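Local coordinates for cupin domain protein (Microcystis aeruginosa DIANCHI905, PDB 5ZBE) that is of unknown function but binds an iron(II) ion in the first of its two cupin domains, at residues 31-36 with 93-98; 38-43 with 84-89; 43-48 with 98-103; 47-52 with 74-79. All blocks are in the same frame, centred on the assembly; numbering follows the deposited sequence.

Contact 1: 31-36 with 93-98; sequences LSVIAP and PMIGFD. With PGE (triethylene glycol), chain C.
With chi1 at -174°, Met94 turns CG away from its own nitrogen, and two further bends bring its CE to 3.6 Å from Ile34 CD1. The two side chains cross obliquely. They belong to neighbouring antiparallel strands of the N-terminal cupin beta-barrel. The short strands 31-34 and 94-98 run at 150° to each other. Two hydrogen-bonded pairs, Ser32 with Gly96 and Ile34 with Met94, hold them together. Each pair has both of its backbone bonds, for example Ile34 N to Met94 O at 2.8 Å. Leu31 with Phe97 and Val33 with Ile95 are the non-hydrogen-bonded pairs. Val33 and Ile95 lie side by side on one face, with Val33 CG2 4.1 Å from Ile95 CG1. Ser32, Ile34 and Met94 occupy the other face, where Leu58 packs on Ile34 and Met94. Gly96 belongs to that face too, and a CB there would be crowded by Met94 SD. A triethylene glycol, probably from the crystallisation liquor, lies between Ser32 and Asp98. Ser32 OG donates to its O2 at 3.1 Å. Asp98 OD1 accepts from its O1 at 3.0 Å, while OD2 forms a salt bridge with Lys100. Were Asp98 an alanine, Lys100 would be likely to lose its opposite charge and the glycol O1 its acceptor. Where the strands part, Pro36 CG rests 4.3 Å from Pro93 CD.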
# COMPACT_ATOMS: atom_id res chain seq x y z
N LEU A 31 -3.32 7.58 0.49
CA LEU A 31 -3.79 7.25 1.83
C LEU A 31 -5.15 7.92 1.97
O LEU A 31 -5.33 9.06 1.58
CB LEU A 31 -2.84 7.78 2.90
CG LEU A 31 -1.41 7.25 2.88
CD1 LEU A 31 -0.56 8.08 3.81
CD2 LEU A 31 -1.35 5.79 3.28
N SER A 32 -6.10 7.16 2.50
CA SER A 32 -7.46 7.64 2.61
C SER A 32 -7.93 7.54 4.05
O SER A 32 -7.54 6.62 4.78
CB SER A 32 -8.37 6.81 1.73
OG SER A 32 -8.26 5.46 2.12
N VAL A 33 -8.80 8.47 4.43
CA VAL A 33 -9.43 8.41 5.73
C VAL A 33 -10.92 8.55 5.46
O VAL A 33 -11.33 9.59 4.98
CB VAL A 33 -8.92 9.51 6.66
CG1 VAL A 33 -9.58 9.40 8.03
CG2 VAL A 33 -7.40 9.47 6.81
N ILE A 34 -11.69 7.50 5.74
CA ILE A 34 -13.15 7.49 5.55
C ILE A 34 -13.82 7.60 6.92
O ILE A 34 -13.54 6.82 7.84
CB ILE A 34 -13.64 6.21 4.83
CG1 ILE A 34 -13.13 6.20 3.38
CG2 ILE A 34 -15.18 6.13 4.84
CD1 ILE A 34 -13.47 4.93 2.65
N ALA A 35 -14.73 8.56 7.04
CA ALA A 35 -15.36 8.85 8.34
C ALA A 35 -16.19 7.68 8.88
O ALA A 35 -16.61 6.80 8.11
CB ALA A 35 -16.23 10.09 8.22
N PRO A 36 -16.41 7.65 10.20
CA PRO A 36 -17.30 6.64 10.77
C PRO A 36 -18.59 6.48 9.95
O PRO A 36 -19.22 7.47 9.57
CB PRO A 36 -17.64 7.24 12.14
CG PRO A 36 -16.40 7.96 12.52
CD PRO A 36 -15.84 8.52 11.24
N PRO A 93 -13.11 5.80 12.36
CA PRO A 93 -12.65 6.06 10.99
C PRO A 93 -11.95 4.86 10.39
O PRO A 93 -11.47 4.01 11.13
CB PRO A 93 -11.68 7.24 11.15
CG PRO A 93 -11.27 7.21 12.60
CD PRO A 93 -12.43 6.65 13.36
N MET A 94 -11.94 4.78 9.06
CA MET A 94 -11.19 3.76 8.35
C MET A 94 -10.02 4.48 7.70
O MET A 94 -10.22 5.45 6.93
CB MET A 94 -12.05 3.05 7.30
CG MET A 94 -11.40 1.86 6.59
SD MET A 94 -10.00 2.20 5.48
CE MET A 94 -10.66 3.44 4.38
N ILE A 95 -8.81 4.04 8.03
CA ILE A 95 -7.62 4.57 7.37
C ILE A 95 -7.07 3.46 6.49
O ILE A 95 -6.87 2.35 6.95
CB ILE A 95 -6.53 5.04 8.34
CG1 ILE A 95 -6.99 6.22 9.20
CG2 ILE A 95 -5.32 5.55 7.57
CD1 ILE A 95 -7.97 5.89 10.27
N GLY A 96 -6.85 3.76 5.23
CA GLY A 96 -6.40 2.74 4.28
C GLY A 96 -5.53 3.34 3.20
O GLY A 96 -5.26 4.53 3.19
N PHE A 97 -5.10 2.48 2.28
CA PHE A 97 -4.37 2.95 1.11
C PHE A 97 -4.87 2.24 -0.11
O PHE A 97 -5.44 1.14 -0.02
CB PHE A 97 -2.85 2.77 1.22
CG PHE A 97 -2.37 1.35 1.11
CD1 PHE A 97 -2.02 0.82 -0.11
CD2 PHE A 97 -2.26 0.54 2.24
CE1 PHE A 97 -1.57 -0.48 -0.22
CE2 PHE A 97 -1.81 -0.76 2.13
CZ PHE A 97 -1.45 -1.27 0.90
N ASP A 98 -4.66 2.88 -1.24
CA ASP A 98 -4.84 2.22 -2.53
C ASP A 98 -3.83 2.70 -3.56
O ASP A 98 -3.24 3.77 -3.44
CB ASP A 98 -6.29 2.32 -3.04
CG ASP A 98 -6.69 3.70 -3.45
OD1 ASP A 98 -7.32 4.42 -2.63
OD2 ASP A 98 -6.43 4.06 -4.61
C1 PGE C . -10.75 4.50 -1.05
O1 PGE C . -10.13 3.69 -2.05
C2 PGE C . -10.11 4.12 0.25
O2 PGE C . -8.95 3.36 -0.10
C3 PGE C . -9.52 2.12 -0.34
C4 PGE C . -9.18 1.46 0.96
O3 PGE C . -8.09 0.62 0.66

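Contact 2: 38-43 with 84-89; sequences AKLESH and HGFVNP. With FE2 (Fe (II) ion), chain B.
Ala38 O accepts a hydrogen bond from Asn88 N at 2.8 Å. This opens an antiparallel strand pair of the cupin barrel that ends at the iron site. Lys39 comes next and lies alongside Val87, with Lys39 CG 4.0 Å from Val87 CG2. Leu40 and Phe86 form a hydrogen-bonded pair and point the same way on the other face. Leu40 CD2 meets Phe86 CD2 at 3.9 Å. Beyond Leu40 the register shifts by one residue, a beta bulge that takes in Glu41 and Ser42. Water 1 donates to His84 O beside the bulge. His43 then pairs with His84 through two backbone bonds. Both rings leave the backbone with CG between N and the carbonyl carbon (chi1 66° and 52°), which turns them toward the metal. The edge of the His43 ring faces the His84 ring in an offset edge-to-face pair, with planes at 83°. His43 NE2 binds the iron at 2.2 Å, and His84 NE2 does so at the same distance. His45, Gln49 and waters 2 and 3 complete six ligands. His43, His45 and Gln49 match the first cupin motif, with glutamine at the position of its usual glutamate. His84 and Asn88 fit the second. Asn88 ND2 is hydrogen-bonded to Glu92 O. His84 ND1 is hydrogen-bonded to Val82 O, which fixes the rotation of this iron-bound ring.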
# COMPACT_ATOMS: atom_id res chain seq x y z
N ALA A 38 -19.35 5.84 6.98
CA ALA A 38 -19.46 6.55 5.72
C ALA A 38 -19.19 5.64 4.53
O ALA A 38 -18.94 4.44 4.67
CB ALA A 38 -18.54 7.75 5.72
N LYS A 39 -19.28 6.22 3.33
CA LYS A 39 -19.13 5.50 2.09
C LYS A 39 -18.19 6.17 1.10
O LYS A 39 -18.01 7.37 1.15
CB LYS A 39 -20.49 5.34 1.45
CG LYS A 39 -21.43 4.68 2.41
CD LYS A 39 -22.87 4.96 2.09
CE LYS A 39 -23.22 4.41 0.75
NZ LYS A 39 -24.69 4.41 0.52
N LEU A 40 -17.60 5.38 0.22
CA LEU A 40 -16.96 5.87 -0.96
C LEU A 40 -17.82 5.27 -2.09
O LEU A 40 -17.88 4.05 -2.26
CB LEU A 40 -15.50 5.43 -0.99
CG LEU A 40 -14.60 6.08 -2.03
CD1 LEU A 40 -14.48 7.57 -1.79
CD2 LEU A 40 -13.23 5.41 -2.03
N GLU A 41 -18.58 6.11 -2.78
CA GLU A 41 -19.63 5.63 -3.69
C GLU A 41 -19.01 4.86 -4.87
O GLU A 41 -17.86 5.10 -5.24
CB GLU A 41 -20.55 6.78 -4.16
CG GLU A 41 -21.90 6.32 -4.72
CD GLU A 41 -23.03 6.23 -3.68
OE1 GLU A 41 -23.27 7.21 -2.96
OE2 GLU A 41 -23.73 5.19 -3.62
N SER A 42 -19.75 3.90 -5.42
CA SER A 42 -19.22 3.03 -6.47
C SER A 42 -18.84 3.79 -7.72
O SER A 42 -19.49 4.77 -8.09
CB SER A 42 -20.19 1.91 -6.82
OG SER A 42 -20.15 0.90 -5.82
N HIS A 43 -17.76 3.35 -8.36
CA HIS A 43 -17.33 3.97 -9.61
C HIS A 43 -16.51 3.01 -10.41
O HIS A 43 -16.22 1.91 -9.96
CB HIS A 43 -16.59 5.28 -9.37
CG HIS A 43 -15.28 5.13 -8.68
ND1 HIS A 43 -14.68 6.16 -8.01
CD2 HIS A 43 -14.44 4.08 -8.56
CE1 HIS A 43 -13.53 5.76 -7.50
NE2 HIS A 43 -13.36 4.50 -7.83
N HIS A 84 -16.50 -0.60 -8.38
CA HIS A 84 -16.20 -0.89 -6.97
C HIS A 84 -16.54 0.30 -6.09
O HIS A 84 -16.35 1.45 -6.49
CB HIS A 84 -14.72 -1.23 -6.78
CG HIS A 84 -13.81 -0.20 -7.36
ND1 HIS A 84 -13.58 -0.09 -8.71
CD2 HIS A 84 -13.11 0.79 -6.78
CE1 HIS A 84 -12.75 0.91 -8.93
NE2 HIS A 84 -12.45 1.46 -7.77
N GLY A 85 -17.00 -0.01 -4.89
CA GLY A 85 -17.30 1.02 -3.88
C GLY A 85 -17.05 0.42 -2.52
O GLY A 85 -16.75 -0.78 -2.41
N PHE A 86 -17.16 1.25 -1.50
CA PHE A 86 -16.85 0.85 -0.14
C PHE A 86 -17.82 1.43 0.88
O PHE A 86 -18.30 2.55 0.73
CB PHE A 86 -15.45 1.36 0.21
CG PHE A 86 -14.37 0.86 -0.71
CD1 PHE A 86 -13.71 -0.33 -0.42
CD2 PHE A 86 -14.01 1.57 -1.85
CE1 PHE A 86 -12.70 -0.79 -1.25
CE2 PHE A 86 -13.01 1.12 -2.69
CZ PHE A 86 -12.35 -0.07 -2.39
N VAL A 87 -18.07 0.66 1.94
CA VAL A 87 -18.80 1.13 3.10
C VAL A 87 -17.96 0.92 4.37
O VAL A 87 -17.40 -0.17 4.58
CB VAL A 87 -20.17 0.42 3.25
CG1 VAL A 87 -20.88 0.86 4.53
CG2 VAL A 87 -21.02 0.68 2.02
N ASN A 88 -17.87 1.94 5.20
CA ASN A 88 -17.25 1.78 6.52
C ASN A 88 -18.34 1.33 7.50
O ASN A 88 -19.23 2.12 7.82
CB ASN A 88 -16.64 3.09 7.00
CG ASN A 88 -16.00 2.98 8.36
OD1 ASN A 88 -15.96 1.91 8.97
ND2 ASN A 88 -15.50 4.10 8.86
N PRO A 89 -18.28 0.08 7.98
CA PRO A 89 -19.31 -0.45 8.90
C PRO A 89 -19.14 -0.06 10.37
O PRO A 89 -19.98 -0.41 11.20
CB PRO A 89 -19.14 -1.96 8.76
CG PRO A 89 -17.68 -2.13 8.53
CD PRO A 89 -17.22 -0.92 7.75
FE FE2 B . -11.45 3.40 -7.50
O HOH W 1 -14.77 3.49 -5.02
O HOH W 2 -10.49 5.21 -7.05
O HOH W 3 -11.87 3.42 -5.41

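Contact 3: 43-48 with 98-103; sequences HQHPES and DLKRIT. With FE2 (Fe (II) ion), chain B.
Ser48 and Thr103 meet through their hydroxyls, OG to OG1 at 2.7 Å, and either may be the donor. Ser48 has the most surface buried in this contact. Its backbone forms a hydrogen-bonded antiparallel pair with Arg101. Ser48 N reaches Arg101 O at 2.8 Å, and Arg101 N bonds back to Ser48 O. Water 4 links Ser48 OG, Pro46 O and Thr103 N. Lys100 comes second and reaches the iron site by a bent chain. Its CD lies over one face of the His45 ring, 4.2 Å from the ring centroid, in a CH-pi contact. Bends at chi3 and chi4 then turn the amine inward, and Lys100 NZ donates to water 2 at 2.7 Å. That water is an iron ligand, so Lys100 is a second-shell residue of the cupin metal site. Glu47 packs with aliphatic atoms, its CG 3.9 Å from Ile102 CD1, which also touches Pro46. Glu47 O accepts from His45 ND1 at 3.0 Å in the ring plane and so holds that imidazole in orientation, while His45 NE2 binds the iron. The contact joins the loop between strands 39-43 and 48-55 to the end of strand 94-101, which is flanked on its other side by strand 27-34.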
# COMPACT_ATOMS: atom_id res chain seq x y z
N HIS A 43 -17.76 3.35 -8.36
CA HIS A 43 -17.33 3.97 -9.61
C HIS A 43 -16.51 3.01 -10.41
O HIS A 43 -16.22 1.91 -9.96
CB HIS A 43 -16.59 5.28 -9.37
CG HIS A 43 -15.28 5.13 -8.68
ND1 HIS A 43 -14.68 6.16 -8.01
CD2 HIS A 43 -14.44 4.08 -8.56
CE1 HIS A 43 -13.53 5.76 -7.50
NE2 HIS A 43 -13.36 4.50 -7.83
N GLN A 44 -16.13 3.43 -11.60
CA GLN A 44 -15.18 2.67 -12.39
C GLN A 44 -14.19 3.61 -13.04
O GLN A 44 -14.47 4.80 -13.21
CB GLN A 44 -15.89 1.81 -13.44
CG GLN A 44 -16.72 2.57 -14.46
CD GLN A 44 -17.80 1.69 -15.07
OE1 GLN A 44 -19.00 1.94 -14.87
NE2 GLN A 44 -17.40 0.65 -15.80
N HIS A 45 -13.02 3.08 -13.36
CA HIS A 45 -11.97 3.84 -14.05
C HIS A 45 -11.02 2.88 -14.77
O HIS A 45 -10.91 1.70 -14.40
CB HIS A 45 -11.20 4.72 -13.05
CG HIS A 45 -11.00 4.10 -11.70
ND1 HIS A 45 -10.16 3.02 -11.48
CD2 HIS A 45 -11.48 4.45 -10.48
CE1 HIS A 45 -10.16 2.72 -10.20
NE2 HIS A 45 -10.94 3.58 -9.57
N PRO A 46 -10.33 3.37 -15.81
CA PRO A 46 -9.46 2.50 -16.60
C PRO A 46 -8.27 1.95 -15.82
O PRO A 46 -7.79 0.86 -16.13
CB PRO A 46 -8.98 3.42 -17.73
CG PRO A 46 -9.31 4.80 -17.30
CD PRO A 46 -10.50 4.70 -16.42
N GLU A 47 -7.80 2.67 -14.81
CA GLU A 47 -6.73 2.16 -13.96
C GLU A 47 -7.22 0.98 -13.15
O GLU A 47 -8.32 1.00 -12.62
CB GLU A 47 -6.23 3.22 -12.99
CG GLU A 47 -5.70 4.48 -13.65
CD GLU A 47 -6.75 5.58 -13.82
OE1 GLU A 47 -7.96 5.31 -13.83
OE2 GLU A 47 -6.34 6.75 -13.95
N SER A 48 -6.37 -0.04 -13.06
CA SER A 48 -6.52 -1.12 -12.09
C SER A 48 -6.24 -0.57 -10.70
O SER A 48 -5.48 0.38 -10.55
CB SER A 48 -5.55 -2.23 -12.41
OG SER A 48 -5.85 -2.80 -13.68
N ASP A 98 -4.66 2.88 -1.24
CA ASP A 98 -4.84 2.22 -2.53
C ASP A 98 -3.83 2.70 -3.56
O ASP A 98 -3.24 3.77 -3.44
CB ASP A 98 -6.29 2.32 -3.04
CG ASP A 98 -6.69 3.70 -3.45
OD1 ASP A 98 -7.32 4.42 -2.63
OD2 ASP A 98 -6.43 4.06 -4.61
N LEU A 99 -3.62 1.86 -4.57
CA LEU A 99 -2.77 2.18 -5.70
C LEU A 99 -3.58 2.00 -6.96
O LEU A 99 -4.26 1.06 -7.09
CB LEU A 99 -1.62 1.17 -5.81
CG LEU A 99 -0.49 1.10 -4.83
CD1 LEU A 99 -0.91 0.42 -3.57
CD2 LEU A 99 0.57 0.29 -5.54
N LYS A 100 -3.43 2.94 -7.87
CA LYS A 100 -4.08 2.93 -9.18
C LYS A 100 -3.02 2.99 -10.28
O LYS A 100 -2.11 3.83 -10.23
CB LYS A 100 -5.04 4.12 -9.34
CG LYS A 100 -6.41 3.95 -8.70
CD LYS A 100 -7.27 5.18 -8.96
CE LYS A 100 -7.17 6.22 -7.84
NZ LYS A 100 -7.90 5.84 -6.58
N ARG A 101 -3.14 2.12 -11.28
CA ARG A 101 -2.18 2.04 -12.38
C ARG A 101 -2.86 1.44 -13.60
O ARG A 101 -3.64 0.50 -13.45
CB ARG A 101 -1.03 1.15 -11.94
CG ARG A 101 0.07 0.91 -12.96
CD ARG A 101 1.07 -0.05 -12.34
NE ARG A 101 2.21 -0.32 -13.20
CZ ARG A 101 3.30 0.45 -13.27
NH1 ARG A 101 4.29 0.10 -14.08
NH2 ARG A 101 3.41 1.55 -12.53
N ILE A 102 -2.58 1.97 -14.79
CA ILE A 102 -3.01 1.31 -16.01
C ILE A 102 -2.11 0.09 -16.20
O ILE A 102 -0.89 0.20 -16.30
CB ILE A 102 -2.88 2.21 -17.25
CG1 ILE A 102 -3.74 3.46 -17.11
CG2 ILE A 102 -3.21 1.39 -18.50
CD1 ILE A 102 -5.22 3.21 -17.29
N THR A 103 -2.73 -1.08 -16.22
CA THR A 103 -1.99 -2.32 -16.34
C THR A 103 -2.40 -3.02 -17.62
O THR A 103 -3.49 -2.78 -18.16
CB THR A 103 -2.33 -3.26 -15.18
OG1 THR A 103 -3.73 -3.53 -15.19
CG2 THR A 103 -1.97 -2.62 -13.83
FE FE2 B . -11.45 3.40 -7.50
O HOH W 4 -5.62 -1.03 -16.00
O HOH W 2 -10.49 5.21 -7.05
O HOH W 3 -11.87 3.42 -5.41

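Contact 4: 47-52 with 74-79; sequences ESQIGM and DIHVAD. With FE2 (Fe (II) ion), chain B.
Backbone hydrogen bonds join Gln49 to Ala78 and Gly51 to His76, in two hydrogen-bonded pairs of antiparallel cupin barrel strands. Ala78 N to Gln49 O measures 2.8 Å. Gly51 N to His76 O is longer, at 3.3 Å. Strands 48-52 and 74-78 run at 165° to each other.

The ring contacts centre on His76. Its CG stands between the backbone N and the carbonyl carbon (chi1 76°), which lays the imidazole across the neighbouring strand. Gly51 N and Ile50 C sit over one face of the ring. His76 CE1 comes to 3.3 Å from Gly51 CA, and a CB on this glycine would clash with it. Gln49 CG is 3.7 Å from His76 NE2, and the amide plane stands 78° from the imidazole. Phe86, from strand 84-87, meets the His76 ring edge-to-face. If an alanine replaced His76, Gly51 and Gln49 CG would probably lose their packing partner, and Phe86 its aromatic one.

Metal binding falls to Gln49. Its chain is fully extended, and its amide end ligates the iron.

Charged side chains turn to partners beyond the pair. Asp74 OD2 forms a salt bridge with Arg70, and Asp79 OD1 is hydrogen-bonded to Ser108.

Apolar contacts cover the face away from the iron. Ile50 CG2 is 4.3 Å from Val77 CG2.

Phe135 of strand 135-142 covers Ile50, Ile75 and Val77. Strand 94-101 flanks strand 48-55 on its far side, and strand 112-119 flanks strand 74-78.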
# COMPACT_ATOMS: atom_id res chain seq x y z
N GLU A 47 -7.80 2.67 -14.81
CA GLU A 47 -6.73 2.16 -13.96
C GLU A 47 -7.22 0.98 -13.15
O GLU A 47 -8.32 1.00 -12.62
CB GLU A 47 -6.23 3.22 -12.99
CG GLU A 47 -5.70 4.48 -13.65
CD GLU A 47 -6.75 5.58 -13.82
OE1 GLU A 47 -7.96 5.31 -13.83
OE2 GLU A 47 -6.34 6.75 -13.95
N SER A 48 -6.37 -0.04 -13.06
CA SER A 48 -6.52 -1.12 -12.09
C SER A 48 -6.24 -0.57 -10.70
O SER A 48 -5.48 0.38 -10.55
CB SER A 48 -5.55 -2.23 -12.41
OG SER A 48 -5.85 -2.80 -13.68
N GLN A 49 -6.85 -1.17 -9.68
CA GLN A 49 -6.72 -0.67 -8.32
C GLN A 49 -6.57 -1.79 -7.31
O GLN A 49 -7.23 -2.81 -7.41
CB GLN A 49 -7.94 0.18 -7.96
CG GLN A 49 -7.90 0.81 -6.58
CD GLN A 49 -9.18 1.58 -6.25
OE1 GLN A 49 -9.85 1.31 -5.25
NE2 GLN A 49 -9.52 2.51 -7.10
N ILE A 50 -5.67 -1.59 -6.35
CA ILE A 50 -5.53 -2.48 -5.21
C ILE A 50 -5.43 -1.65 -3.97
O ILE A 50 -5.11 -0.46 -4.06
CB ILE A 50 -4.29 -3.39 -5.31
CG1 ILE A 50 -3.02 -2.56 -5.46
CG2 ILE A 50 -4.44 -4.36 -6.47
CD1 ILE A 50 -1.75 -3.39 -5.56
N GLY A 51 -5.70 -2.24 -2.82
CA GLY A 51 -5.56 -1.51 -1.58
C GLY A 51 -5.83 -2.34 -0.36
O GLY A 51 -6.28 -3.48 -0.47
N MET A 52 -5.54 -1.76 0.81
CA MET A 52 -5.77 -2.40 2.10
C MET A 52 -6.24 -1.42 3.14
O MET A 52 -5.88 -0.25 3.10
CB MET A 52 -4.49 -2.99 2.66
CG MET A 52 -3.75 -3.89 1.72
SD MET A 52 -2.36 -4.64 2.57
CE MET A 52 -3.05 -5.26 4.10
N ASP A 74 -6.42 -8.11 4.39
CA ASP A 74 -7.04 -8.31 3.09
C ASP A 74 -6.66 -7.22 2.11
O ASP A 74 -6.45 -6.07 2.49
CB ASP A 74 -8.55 -8.37 3.27
CG ASP A 74 -8.97 -9.47 4.21
OD1 ASP A 74 -8.49 -10.61 4.04
OD2 ASP A 74 -9.76 -9.19 5.13
N ILE A 75 -6.58 -7.58 0.85
CA ILE A 75 -6.36 -6.57 -0.17
C ILE A 75 -7.48 -6.65 -1.21
O ILE A 75 -7.83 -7.72 -1.70
CB ILE A 75 -4.92 -6.58 -0.75
CG1 ILE A 75 -4.86 -6.95 -2.21
CG2 ILE A 75 -3.94 -7.38 0.10
CD1 ILE A 75 -4.53 -5.76 -3.05
N HIS A 76 -8.06 -5.51 -1.54
CA HIS A 76 -9.05 -5.46 -2.60
C HIS A 76 -8.38 -5.36 -3.93
O HIS A 76 -7.32 -4.79 -4.05
CB HIS A 76 -10.06 -4.34 -2.39
CG HIS A 76 -9.56 -2.97 -2.69
ND1 HIS A 76 -9.14 -2.14 -1.74
CD2 HIS A 76 -9.47 -2.29 -3.86
CE1 HIS A 76 -8.79 -1.00 -2.29
NE2 HIS A 76 -9.00 -1.08 -3.59
N VAL A 77 -9.03 -5.94 -4.94
CA VAL A 77 -8.45 -6.00 -6.26
C VAL A 77 -9.54 -5.68 -7.27
O VAL A 77 -10.41 -6.49 -7.52
CB VAL A 77 -7.86 -7.40 -6.57
CG1 VAL A 77 -7.19 -7.39 -7.93
CG2 VAL A 77 -6.86 -7.81 -5.49
N ALA A 78 -9.47 -4.48 -7.84
CA ALA A 78 -10.45 -4.03 -8.83
C ALA A 78 -9.74 -3.88 -10.16
O ALA A 78 -8.91 -2.99 -10.32
CB ALA A 78 -11.05 -2.70 -8.42
N ASP A 79 -10.04 -4.77 -11.10
CA ASP A 79 -9.41 -4.71 -12.43
C ASP A 79 -9.98 -3.54 -13.22
O ASP A 79 -10.94 -2.88 -12.78
CB ASP A 79 -9.61 -6.02 -13.19
CG ASP A 79 -8.80 -7.17 -12.61
OD1 ASP A 79 -7.87 -6.95 -11.79
OD2 ASP A 79 -9.09 -8.30 -13.00
FE FE2 B . -11.45 3.40 -7.50
O HOH W 5 -10.26 -0.43 -11.22
O HOH W 2 -10.49 5.21 -7.05
O HOH W 3 -11.87 3.42 -5.41

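In the fold
Following the chain past strands 9-14 and 17-24, strand 27-34 is the first used, and contact 1 closes a loop from it to strand 94-101. Contact 2 closes a shorter loop within that one, from strand 39-43 to strand 84-87. Contact 4 closes the innermost loop, between strands 48-55 and 74-78. Contact 3 crosses contacts 1 and 2, because it runs from the loop after strand 39-43 to the end of strand 94-101. It shares His43 with contact 2, Asp98 with contact 1, and Glu47 and Ser48 with contact 4. Strands 27-34, 94-101, 48-55 and 74-78 are successive neighbours. Contacts 2, 3 and 4 all meet at the iron, so its ligands tie both sheets of the first cupin domain together.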